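PDB 6KVR: fatty acid amide hydrolase from Candida albicans, which probably hydrolyses amides of monocarboxylic acids to the carboxylate and ammonium, as a member of the amidase signature family. Local coordinates for residues K311-I314 with K318-E321. Numbering follows the deposited sequence.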
ATOM      1  N   LYS A 311      15.997 -12.380   0.281  1.00 32.36           N
ATOM      2  CA  LYS A 311      16.062 -12.845   1.664  1.00 28.49           C
ATOM      3  C   LYS A 311      16.971 -11.960   2.498  1.00 28.30           C
ATOM      4  O   LYS A 311      16.602 -11.550   3.605  1.00 28.53           O
ATOM      5  CB  LYS A 311      16.542 -14.297   1.725  1.00 32.81           C
ATOM      6  CG  LYS A 311      16.585 -14.890   3.144  1.00 32.66           C
ATOM      7  CD  LYS A 311      17.130 -16.309   3.092  1.00 45.93           C
ATOM      8  CE  LYS A 311      18.629 -16.303   2.808  1.00 52.42           C
ATOM      9  NZ  LYS A 311      19.037 -17.307   1.759  1.00 59.38           N
ATOM     10  N   ALA A 312      18.166 -11.645   1.979  1.00 27.66           N
ATOM     11  CA  ALA A 312      19.095 -10.801   2.727  1.00 26.57           C
ATOM     12  C   ALA A 312      18.552  -9.381   2.879  1.00 30.20           C
ATOM     13  O   ALA A 312      18.576  -8.807   3.978  1.00 25.16           O
ATOM     14  CB  ALA A 312      20.461 -10.783   2.038  1.00 27.72           C
ATOM     15  N   TYR A 313      18.069  -8.796   1.777  1.00 26.95           N
ATOM     16  CA  TYR A 313      17.586  -7.419   1.801  1.00 23.86           C
ATOM     17  C   TYR A 313      16.504  -7.244   2.856  1.00 24.96           C
ATOM     18  O   TYR A 313      16.586  -6.348   3.697  1.00 23.91           O
ATOM     19  CB  TYR A 313      17.055  -7.022   0.419  1.00 22.13           C
ATOM     20  CG  TYR A 313      16.610  -5.567   0.289  1.00 27.09           C
ATOM     21  CD1 TYR A 313      15.358  -5.148   0.750  1.00 24.56           C
ATOM     22  CD2 TYR A 313      17.441  -4.615  -0.299  1.00 25.14           C
ATOM     23  CE1 TYR A 313      14.950  -3.837   0.623  1.00 22.85           C
ATOM     24  CE2 TYR A 313      17.046  -3.303  -0.422  1.00 25.59           C
ATOM     25  CZ  TYR A 313      15.796  -2.916   0.040  1.00 25.50           C
ATOM     26  OH  TYR A 313      15.397  -1.603  -0.093  1.00 25.95           O
ATOM     27  N   ILE A 314      15.490  -8.110   2.836  1.00 23.77           N
ATOM     28  CA  ILE A 314      14.324  -7.922   3.686  1.00 25.03           C
ATOM     29  C   ILE A 314      14.617  -8.352   5.122  1.00 30.94           C
ATOM     30  O   ILE A 314      14.431  -7.571   6.063  1.00 31.20           O
ATOM     31  CB  ILE A 314      13.125  -8.684   3.097  1.00 26.69           C
ATOM     32  CG1 ILE A 314      12.655  -8.019   1.801  1.00 24.49           C
ATOM     33  CG2 ILE A 314      12.001  -8.833   4.141  1.00 21.98           C
ATOM     34  CD1 ILE A 314      11.769  -8.909   0.940  1.00 26.87           C
ATOM     35  N   LYS A 318      16.126  -4.971   6.696  1.00 26.64           N
ATOM     36  CA  LYS A 318      15.006  -4.381   7.414  1.00 33.78           C
ATOM     37  C   LYS A 318      14.639  -2.984   6.880  1.00 28.11           C
ATOM     38  O   LYS A 318      14.753  -1.998   7.605  1.00 25.24           O
ATOM     39  CB  LYS A 318      15.304  -4.307   8.905  1.00 33.01           C
ATOM     40  CG  LYS A 318      15.530  -5.658   9.609  1.00 38.57           C
ATOM     41  CD  LYS A 318      16.173  -5.430  10.992  1.00 38.54           C
ATOM     42  CE  LYS A 318      16.497  -6.725  11.713  1.00 45.47           C
ATOM     43  NZ  LYS A 318      15.283  -7.433  12.213  1.00 54.61           N
ATOM     44  N   PRO A 319      14.214  -2.883   5.613  1.00 22.74           N
ATOM     45  CA  PRO A 319      14.037  -1.550   5.013  1.00 24.24           C
ATOM     46  C   PRO A 319      12.992  -0.685   5.718  1.00 29.08           C
ATOM     47  O   PRO A 319      13.106   0.551   5.684  1.00 29.41           O
ATOM     48  CB  PRO A 319      13.605  -1.872   3.578  1.00 19.50           C
ATOM     49  CG  PRO A 319      13.003  -3.216   3.666  1.00 20.97           C
ATOM     50  CD  PRO A 319      13.779  -3.952   4.703  1.00 22.64           C
ATOM     51  N   TRP A 320      11.968  -1.293   6.336  1.00 23.65           N
ATOM     52  CA  TRP A 320      10.977  -0.510   7.067  1.00 32.36           C
ATOM     53  C   TRP A 320      11.615   0.330   8.164  1.00 31.06           C
ATOM     54  O   TRP A 320      11.026   1.332   8.578  1.00 32.40           O
ATOM     55  CB  TRP A 320       9.888  -1.419   7.670  1.00 28.52           C
ATOM     56  CG  TRP A 320      10.443  -2.478   8.549  1.00 33.39           C
ATOM     57  CD1 TRP A 320      10.631  -2.406   9.900  1.00 33.45           C
ATOM     58  CD2 TRP A 320      10.921  -3.769   8.143  1.00 30.89           C
ATOM     59  NE1 TRP A 320      11.191  -3.575  10.362  1.00 35.68           N
ATOM     60  CE2 TRP A 320      11.376  -4.430   9.306  1.00 34.87           C
ATOM     61  CE3 TRP A 320      11.001  -4.432   6.913  1.00 31.59           C
ATOM     62  CZ2 TRP A 320      11.901  -5.726   9.275  1.00 34.91           C
ATOM     63  CZ3 TRP A 320      11.523  -5.731   6.881  1.00 26.66           C
ATOM     64  CH2 TRP A 320      11.969  -6.357   8.055  1.00 30.94           C
ATOM     65  N   GLU A 321      12.818  -0.031   8.622  1.00 28.33           N
ATOM     66  CA  GLU A 321      13.472   0.756   9.661  1.00 32.67           C
ATOM     67  C   GLU A 321      13.983   2.106   9.158  1.00 35.92           C
ATOM     68  O   GLU A 321      14.217   3.005   9.974  1.00 31.89           O
ATOM     69  CB  GLU A 321      14.605  -0.061  10.281  1.00 31.14           C
ATOM     70  CG  GLU A 321      14.080  -1.112  11.250  1.00 40.71           C
ATOM     71  CD  GLU A 321      15.168  -1.804  12.061  1.00 41.45           C
ATOM     72  OE1 GLU A 321      16.362  -1.479  11.889  1.00 44.46           O
ATOM     73  OE2 GLU A 321      14.813  -2.683  12.874  1.00 50.00           O
TER
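With its CG anti to the backbone N (chi1 -176°), Y313 carries CE1 of its ring to the proline ring of P319, while W320, its CG set between backbone N and carbonyl carbon (chi1 56°), folds its indole back beneath K318 with CZ3 and CH2 nearest I314. Both rotations bring side chains across the junction between helix 303-317 and the short 3-10 segment 319-321. Y313 CE1 touches P319 CG at 3.7 Å, an oblique approach in which P319 CB lies almost as near. I314 CG2 meets W320 CZ3 at 4.2 Å, the two side chains crossing at about a right angle. I314 O accepts a bent bond from K318 N (3.2 Å, 141° at the hydrogen), the donor standing well above the carbonyl plane. The same oxygen has W320 CH2 3.4 Å away, reached obliquely to the ring. K318, with positive phi, is the first residue to leave helical geometry, and its CA lies 3.6 Å above one face of the W320 indole, offset toward the rim. I189 of helix 185-192 packs on both Y313 and P319; T186 and S278 hydrogen-bond the tyrosine hydroxyl, and N452 of the second subunit bonds to W320 O. Chemically, this helix exit, away from the predicted catalytic residues, combines one bent backbone bond with apolar packing of P319 on Y313 and W320 on I314.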